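Local atomic coordinates of PpBBE-like 1 D396N (Physcomitrella patens subsp. patens, PDB entry 6EO5), a protein that is a variant of a flavin-dependent cellobiose oxidase of the berberine bridge enzyme-like family, whose FAD is probably bi-covalently attached. Residues V96-N108 / V116-L129. Numbering follows the deposited sequence.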
ATOM      1  N   VAL A  96       4.037   9.110  18.493  1.00 64.01           N
ATOM      2  CA  VAL A  96       3.549   8.039  17.629  1.00 63.18           C
ATOM      3  C   VAL A  96       2.393   7.347  18.330  1.00 61.06           C
ATOM      4  O   VAL A  96       2.563   6.771  19.409  1.00 63.50           O
ATOM      5  CB  VAL A  96       4.658   7.029  17.292  1.00 65.44           C
ATOM      6  CG1 VAL A  96       4.064   5.850  16.514  1.00 59.75           C
ATOM      7  CG2 VAL A  96       5.798   7.694  16.513  1.00 58.98           C
ATOM      8  N   VAL A  97       1.222   7.386  17.710  1.00 66.04           N
ATOM      9  CA  VAL A  97       0.023   6.747  18.248  1.00 61.76           C
ATOM     10  C   VAL A  97      -0.121   5.400  17.544  1.00 61.46           C
ATOM     11  O   VAL A  97      -0.787   5.274  16.516  1.00 59.95           O
ATOM     12  CB  VAL A  97      -1.205   7.626  18.064  1.00 62.95           C
ATOM     13  CG1 VAL A  97      -2.435   6.963  18.694  1.00 61.31           C
ATOM     14  CG2 VAL A  97      -0.936   9.000  18.642  1.00 59.34           C
ATOM     15  N   ASP A  98       0.513   4.374  18.107  1.00 60.57           N
ATOM     16  CA  ASP A  98       0.470   3.030  17.544  1.00 63.92           C
ATOM     17  C   ASP A  98      -0.898   2.403  17.809  1.00 66.07           C
ATOM     18  O   ASP A  98      -1.283   2.206  18.965  1.00 65.71           O
ATOM     19  CB  ASP A  98       1.596   2.188  18.140  1.00 65.21           C
ATOM     20  CG  ASP A  98       1.693   0.807  17.522  1.00 71.00           C
ATOM     21  OD1 ASP A  98       0.664   0.107  17.402  1.00 70.02           O
ATOM     22  OD2 ASP A  98       2.817   0.415  17.159  1.00 70.21           O
ATOM     23  N   MET A  99      -1.623   2.076  16.740  1.00 65.60           N
ATOM     24  CA  MET A  99      -3.005   1.625  16.827  1.00 67.55           C
ATOM     25  C   MET A  99      -3.135   0.102  16.944  1.00 69.91           C
ATOM     26  O   MET A  99      -4.192  -0.451  16.615  1.00 65.69           O
ATOM     27  CB  MET A  99      -3.788   2.136  15.617  1.00 64.68           C
ATOM     28  CG  MET A  99      -3.886   3.641  15.576  1.00 68.61           C
ATOM     29  SD  MET A  99      -4.874   4.278  16.946  1.00 72.70           S
ATOM     30  CE  MET A  99      -6.533   3.893  16.364  1.00 66.87           C
ATOM     31  N   GLU A 100      -2.092  -0.571  17.435  1.00 69.22           N
ATOM     32  CA  GLU A 100      -2.047  -2.028  17.467  1.00 67.81           C
ATOM     33  C   GLU A 100      -3.205  -2.642  18.245  1.00 74.26           C
ATOM     34  O   GLU A 100      -3.580  -3.795  17.994  1.00 72.65           O
ATOM     35  CB  GLU A 100      -0.721  -2.435  18.086  1.00 74.46           C
ATOM     36  CG  GLU A 100      -0.428  -3.889  18.204  1.00 80.75           C
ATOM     37  CD  GLU A 100       0.957  -4.085  18.779  1.00 94.69           C
ATOM     38  OE1 GLU A 100       1.328  -3.316  19.709  1.00 87.75           O
ATOM     39  OE2 GLU A 100       1.682  -4.971  18.273  1.00104.95           O
ATOM     40  N   GLY A 101      -3.776  -1.901  19.195  1.00 74.08           N
ATOM     41  CA  GLY A 101      -4.840  -2.408  20.032  1.00 64.85           C
ATOM     42  C   GLY A 101      -6.220  -2.393  19.424  1.00 68.70           C
ATOM     43  O   GLY A 101      -7.177  -2.830  20.070  1.00 72.96           O
ATOM     44  N   PHE A 102      -6.368  -1.910  18.196  1.00 70.31           N
ATOM     45  CA  PHE A 102      -7.675  -1.829  17.545  1.00 71.25           C
ATOM     46  C   PHE A 102      -7.799  -2.995  16.570  1.00 75.53           C
ATOM     47  O   PHE A 102      -7.493  -2.868  15.380  1.00 74.65           O
ATOM     48  CB  PHE A 102      -7.847  -0.487  16.851  1.00 66.86           C
ATOM     49  CG  PHE A 102      -8.094   0.645  17.791  1.00 66.78           C
ATOM     50  CD1 PHE A 102      -7.093   1.089  18.638  1.00 69.51           C
ATOM     51  CD2 PHE A 102      -9.329   1.275  17.828  1.00 69.53           C
ATOM     52  CE1 PHE A 102      -7.318   2.143  19.514  1.00 70.15           C
ATOM     53  CE2 PHE A 102      -9.565   2.333  18.699  1.00 68.91           C
ATOM     54  CZ  PHE A 102      -8.560   2.764  19.544  1.00 70.66           C
ATOM     55  N   LYS A 103      -8.268  -4.145  17.080  1.00 73.00           N
ATOM     56  CA  LYS A 103      -8.422  -5.360  16.287  1.00 66.84           C
ATOM     57  C   LYS A 103      -9.873  -5.832  16.253  1.00 70.28           C
ATOM     58  O   LYS A 103     -10.141  -7.030  16.122  1.00 67.73           O
ATOM     59  CB  LYS A 103      -7.511  -6.468  16.813  1.00 62.67           C
ATOM     60  CG  LYS A 103      -6.048  -6.064  16.907  1.00 70.87           C
ATOM     61  CD  LYS A 103      -5.196  -6.695  15.821  1.00 66.02           C
ATOM     62  CE  LYS A 103      -3.781  -6.106  15.821  1.00 68.01           C
ATOM     63  NZ  LYS A 103      -2.742  -6.968  16.460  1.00 72.16           N
ATOM     64  N   GLN A 104     -10.824  -4.902  16.354  1.00 67.98           N
ATOM     65  CA  GLN A 104     -12.224  -5.290  16.326  1.00 67.16           C
ATOM     66  C   GLN A 104     -12.571  -5.899  14.971  1.00 71.91           C
ATOM     67  O   GLN A 104     -12.178  -5.381  13.922  1.00 76.04           O
ATOM     68  CB  GLN A 104     -13.134  -4.092  16.649  1.00 67.44           C
ATOM     69  CG  GLN A 104     -13.058  -2.879  15.731  1.00 75.44           C
ATOM     70  CD  GLN A 104     -12.066  -1.805  16.213  1.00 79.16           C
ATOM     71  OE1 GLN A 104     -10.970  -2.111  16.705  1.00 74.93           O
ATOM     72  NE2 GLN A 104     -12.456  -0.541  16.068  1.00 87.37           N
ATOM     73  N   PHE A 105     -13.268  -7.036  14.999  1.00 67.60           N
ATOM     74  CA  PHE A 105     -13.644  -7.745  13.783  1.00 67.04           C
ATOM     75  C   PHE A 105     -15.087  -8.218  13.883  1.00 64.47           C
ATOM     76  O   PHE A 105     -15.531  -8.653  14.948  1.00 68.28           O
ATOM     77  CB  PHE A 105     -12.711  -8.944  13.521  1.00 68.14           C
ATOM     78  CG  PHE A 105     -13.031  -9.695  12.257  1.00 67.92           C
ATOM     79  CD1 PHE A 105     -12.529  -9.270  11.034  1.00 67.88           C
ATOM     80  CD2 PHE A 105     -13.838 -10.819  12.287  1.00 60.75           C
ATOM     81  CE1 PHE A 105     -12.828  -9.955   9.860  1.00 66.57           C
ATOM     82  CE2 PHE A 105     -14.140 -11.514  11.119  1.00 64.28           C
ATOM     83  CZ  PHE A 105     -13.642 -11.082   9.907  1.00 68.40           C
ATOM     84  N   SER A 106     -15.816  -8.115  12.776  1.00 62.95           N
ATOM     85  CA  SER A 106     -17.143  -8.703  12.664  1.00 66.67           C
ATOM     86  C   SER A 106     -17.520  -8.757  11.189  1.00 68.51           C
ATOM     87  O   SER A 106     -17.191  -7.844  10.431  1.00 71.71           O
ATOM     88  CB  SER A 106     -18.185  -7.917  13.467  1.00 63.82           C
ATOM     89  OG  SER A 106     -18.461  -6.663  12.875  1.00 73.74           O
ATOM     90  N   TYR A 107     -18.186  -9.840  10.789  1.00 66.64           N
ATOM     91  CA  TYR A 107     -18.586 -10.087   9.408  1.00 65.71           C
ATOM     92  C   TYR A 107     -20.107 -10.130   9.342  1.00 68.37           C
ATOM     93  O   TYR A 107     -20.746 -10.790  10.165  1.00 70.79           O
ATOM     94  CB  TYR A 107     -17.974 -11.402   8.890  1.00 61.65           C
ATOM     95  CG  TYR A 107     -18.585 -11.954   7.612  1.00 67.30           C
ATOM     96  CD1 TYR A 107     -18.784 -11.144   6.501  1.00 64.27           C
ATOM     97  CD2 TYR A 107     -18.943 -13.301   7.511  1.00 69.05           C
ATOM     98  CE1 TYR A 107     -19.345 -11.649   5.333  1.00 68.38           C
ATOM     99  CE2 TYR A 107     -19.500 -13.817   6.341  1.00 62.77           C
ATOM    100  CZ  TYR A 107     -19.697 -12.987   5.260  1.00 68.00           C
ATOM    101  OH  TYR A 107     -20.253 -13.476   4.100  1.00 69.49           O
ATOM    102  N   ASN A 108     -20.685  -9.411   8.388  1.00 67.26           N
ATOM    103  CA  ASN A 108     -22.129  -9.407   8.168  1.00 65.12           C
ATOM    104  C   ASN A 108     -22.394 -10.128   6.849  1.00 70.56           C
ATOM    105  O   ASN A 108     -22.233  -9.547   5.770  1.00 74.75           O
ATOM    106  CB  ASN A 108     -22.670  -7.984   8.160  1.00 67.73           C
ATOM    107  CG  ASN A 108     -24.180  -7.932   8.042  1.00 70.38           C
ATOM    108  OD1 ASN A 108     -24.801  -8.777   7.393  1.00 68.53           O
ATOM    109  ND2 ASN A 108     -24.782  -6.930   8.667  1.00 73.81           N
ATOM    110  N   VAL A 116     -13.466  -3.718  10.518  1.00 68.51           N
ATOM    111  CA  VAL A 116     -12.052  -3.990  10.764  1.00 66.08           C
ATOM    112  C   VAL A 116     -11.464  -2.822  11.541  1.00 64.74           C
ATOM    113  O   VAL A 116     -11.648  -1.663  11.158  1.00 67.48           O
ATOM    114  CB  VAL A 116     -11.281  -4.218   9.450  1.00 62.90           C
ATOM    115  CG1 VAL A 116      -9.839  -4.568   9.722  1.00 64.28           C
ATOM    116  CG2 VAL A 116     -11.938  -5.317   8.653  1.00 62.03           C
ATOM    117  N   GLY A 117     -10.773  -3.126  12.639  1.00 63.32           N
ATOM    118  CA  GLY A 117     -10.092  -2.090  13.394  1.00 67.26           C
ATOM    119  C   GLY A 117      -8.772  -1.686  12.760  1.00 66.58           C
ATOM    120  O   GLY A 117      -8.103  -2.483  12.110  1.00 69.57           O
ATOM    121  N   ALA A 118      -8.376  -0.429  12.983  1.00 65.51           N
ATOM    122  CA  ALA A 118      -7.260   0.158  12.249  1.00 61.10           C
ATOM    123  C   ALA A 118      -5.910  -0.453  12.613  1.00 64.59           C
ATOM    124  O   ALA A 118      -4.885  -0.086  12.024  1.00 64.68           O
ATOM    125  CB  ALA A 118      -7.222   1.667  12.470  1.00 58.28           C
ATOM    126  N   GLY A 119      -5.888  -1.396  13.555  1.00 64.04           N
ATOM    127  CA  GLY A 119      -4.661  -2.050  13.952  1.00 61.10           C
ATOM    128  C   GLY A 119      -4.347  -3.347  13.243  1.00 63.24           C
ATOM    129  O   GLY A 119      -3.278  -3.924  13.475  1.00 62.99           O
ATOM    130  N   PHE A 120      -5.235  -3.810  12.367  1.00 61.17           N
ATOM    131  CA  PHE A 120      -5.076  -5.097  11.706  1.00 62.67           C
ATOM    132  C   PHE A 120      -3.907  -5.093  10.721  1.00 63.29           C
ATOM    133  O   PHE A 120      -3.609  -4.081  10.071  1.00 60.59           O
ATOM    134  CB  PHE A 120      -6.359  -5.463  10.963  1.00 59.39           C
ATOM    135  CG  PHE A 120      -7.132  -6.574  11.596  1.00 66.15           C
ATOM    136  CD1 PHE A 120      -6.721  -7.894  11.446  1.00 68.58           C
ATOM    137  CD2 PHE A 120      -8.286  -6.311  12.328  1.00 69.54           C
ATOM    138  CE1 PHE A 120      -7.447  -8.935  12.028  1.00 65.27           C
ATOM    139  CE2 PHE A 120      -9.017  -7.345  12.916  1.00 63.99           C
ATOM    140  CZ  PHE A 120      -8.591  -8.653  12.766  1.00 62.87           C
ATOM    141  N   ARG A 121      -3.247  -6.249  10.617  1.00 60.43           N
ATOM    142  CA  ARG A 121      -2.308  -6.551   9.548  1.00 58.18           C
ATOM    143  C   ARG A 121      -3.006  -7.431   8.517  1.00 59.81           C
ATOM    144  O   ARG A 121      -4.009  -8.077   8.812  1.00 64.89           O
ATOM    145  CB  ARG A 121      -1.053  -7.255  10.076  1.00 58.10           C
ATOM    146  CG  ARG A 121      -0.473  -6.702  11.369  1.00 58.33           C
ATOM    147  CD  ARG A 121      -0.392  -5.211  11.361  1.00 60.56           C
ATOM    148  NE  ARG A 121       0.787  -4.706  12.064  1.00 71.81           N
ATOM    149  CZ  ARG A 121       0.759  -4.064  13.231  1.00 69.85           C
ATOM    150  NH1 ARG A 121      -0.401  -3.851  13.851  1.00 64.82           N
ATOM    151  NH2 ARG A 121       1.900  -3.640  13.777  1.00 60.38           N
ATOM    152  N   LEU A 122      -2.468  -7.456   7.294  1.00 59.72           N
ATOM    153  CA  LEU A 122      -3.190  -8.110   6.204  1.00 59.36           C
ATOM    154  C   LEU A 122      -3.264  -9.622   6.404  1.00 63.15           C
ATOM    155  O   LEU A 122      -4.304 -10.236   6.135  1.00 59.15           O
ATOM    156  CB  LEU A 122      -2.548  -7.782   4.858  1.00 55.94           C
ATOM    157  CG  LEU A 122      -2.598  -6.327   4.391  1.00 59.31           C
ATOM    158  CD1 LEU A 122      -2.144  -6.250   2.952  1.00 56.90           C
ATOM    159  CD2 LEU A 122      -3.989  -5.704   4.568  1.00 54.64           C
ATOM    160  N   GLY A 123      -2.175 -10.236   6.865  1.00 61.79           N
ATOM    161  CA  GLY A 123      -2.149 -11.656   7.128  1.00 60.44           C
ATOM    162  C   GLY A 123      -3.291 -12.101   8.026  1.00 64.79           C
ATOM    163  O   GLY A 123      -4.175 -12.864   7.618  1.00 61.85           O
ATOM    164  N   PRO A 124      -3.293 -11.630   9.275  1.00 62.58           N
ATOM    165  CA  PRO A 124      -4.413 -11.955  10.171  1.00 60.45           C
ATOM    166  C   PRO A 124      -5.774 -11.542   9.629  1.00 65.91           C
ATOM    167  O   PRO A 124      -6.773 -12.226   9.901  1.00 65.27           O
ATOM    168  CB  PRO A 124      -4.060 -11.188  11.452  1.00 58.35           C
ATOM    169  CG  PRO A 124      -2.560 -11.136  11.421  1.00 60.96           C
ATOM    170  CD  PRO A 124      -2.203 -10.940   9.985  1.00 60.47           C
ATOM    171  N   LEU A 125      -5.856 -10.444   8.871  1.00 63.75           N
ATOM    172  CA  LEU A 125      -7.152 -10.031   8.348  1.00 62.33           C
ATOM    173  C   LEU A 125      -7.673 -11.024   7.307  1.00 65.02           C
ATOM    174  O   LEU A 125      -8.878 -11.306   7.259  1.00 64.62           O
ATOM    175  CB  LEU A 125      -7.065  -8.617   7.773  1.00 58.69           C
ATOM    176  CG  LEU A 125      -8.367  -8.061   7.189  1.00 59.56           C
ATOM    177  CD1 LEU A 125      -9.499  -8.134   8.197  1.00 57.67           C
ATOM    178  CD2 LEU A 125      -8.184  -6.628   6.684  1.00 56.77           C
ATOM    179  N   TYR A 126      -6.784 -11.569   6.466  1.00 63.18           N
ATOM    180  CA  TYR A 126      -7.217 -12.561   5.483  1.00 59.38           C
ATOM    181  C   TYR A 126      -7.749 -13.810   6.171  1.00 63.71           C
ATOM    182  O   TYR A 126      -8.749 -14.395   5.737  1.00 64.01           O
ATOM    183  CB  TYR A 126      -6.062 -12.951   4.559  1.00 56.90           C
ATOM    184  CG  TYR A 126      -5.737 -11.988   3.442  1.00 59.38           C
ATOM    185  CD1 TYR A 126      -6.692 -11.625   2.497  1.00 57.40           C
ATOM    186  CD2 TYR A 126      -4.445 -11.474   3.306  1.00 61.80           C
ATOM    187  CE1 TYR A 126      -6.371 -10.750   1.467  1.00 56.78           C
ATOM    188  CE2 TYR A 126      -4.115 -10.615   2.292  1.00 54.84           C
ATOM    189  CZ  TYR A 126      -5.074 -10.248   1.376  1.00 56.83           C
ATOM    190  OH  TYR A 126      -4.720  -9.383   0.369  1.00 52.96           O
ATOM    191  N   LEU A 127      -7.063 -14.249   7.230  1.00 65.28           N
ATOM    192  CA  LEU A 127      -7.467 -15.436   7.968  1.00 61.94           C
ATOM    193  C   LEU A 127      -8.833 -15.234   8.612  1.00 66.81           C
ATOM    194  O   LEU A 127      -9.713 -16.100   8.515  1.00 63.74           O
ATOM    195  CB  LEU A 127      -6.406 -15.760   9.019  1.00 59.88           C
ATOM    196  CG  LEU A 127      -6.431 -17.169   9.598  1.00 63.89           C
ATOM    197  CD1 LEU A 127      -6.726 -18.182   8.496  1.00 60.92           C
ATOM    198  CD2 LEU A 127      -5.108 -17.473  10.264  1.00 62.41           C
ATOM    199  N   ALA A 128      -9.036 -14.079   9.256  1.00 66.35           N
ATOM    200  CA  ALA A 128     -10.322 -13.803   9.892  1.00 62.59           C
ATOM    201  C   ALA A 128     -11.453 -13.801   8.874  1.00 65.68           C
ATOM    202  O   ALA A 128     -12.529 -14.355   9.131  1.00 69.80           O
ATOM    203  CB  ALA A 128     -10.270 -12.473  10.637  1.00 60.15           C
ATOM    204  N   LEU A 129     -11.233 -13.176   7.714  1.00 67.30           N
ATOM    205  CA  LEU A 129     -12.288 -13.078   6.706  1.00 68.36           C
ATOM    206  C   LEU A 129     -12.551 -14.418   6.026  1.00 66.20           C
ATOM    207  O   LEU A 129     -13.681 -14.690   5.604  1.00 65.01           O
ATOM    208  CB  LEU A 129     -11.923 -12.015   5.665  1.00 64.28           C
ATOM    209  CG  LEU A 129     -12.087 -10.550   6.088  1.00 63.02           C
ATOM    210  CD1 LEU A 129     -11.420  -9.621   5.076  1.00 62.79           C
ATOM    211  CD2 LEU A 129     -13.557 -10.201   6.232  1.00 62.59           C
TER
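One face of the Phe105 ring takes the methyl of Ala128 in a CH-pi contact, with CB 3.7 Å from the ring centroid, while Leu129 meets the ring edge through CG and CD2. With CG anti to the backbone N (chi1 -179°), Phe105 reaches from strand 105-108 to helix 122-129. The Phe120 ring has Leu125 CD1 over one face and Gln104 O and Gly117 O at its edge; its CE2 lies 4.1 Å from Phe105 CB. Met99 CE sits over one face of the Phe102 ring. Arg121, at the N-cap of the helix, turns its guanidinium edge to Gly119 O, which accepts from NH1 at 2.9 Å. Gly117 meets Phe102 O and Gln104, Gly119 meets Met99 O and Phe102 O. Arg121 NH2 stays 4.7 Å from Glu100 OE2, too far for a salt bridge, though the opposite charges probably attract weakly. Within the FAD-binding domain the helix that follows packs on the hairpin of strands 105-108 and 113-117 through Phe105, and Ala118 touches the FAD. Apolar contacts therefore join hairpin and helix, whereas two backbone bonds, Gly117 N to Gln104 O at 3.0 Å and Gly119 N to Phe102 O at 2.8 Å, hold the 99-104 loop to the 117-120 turn.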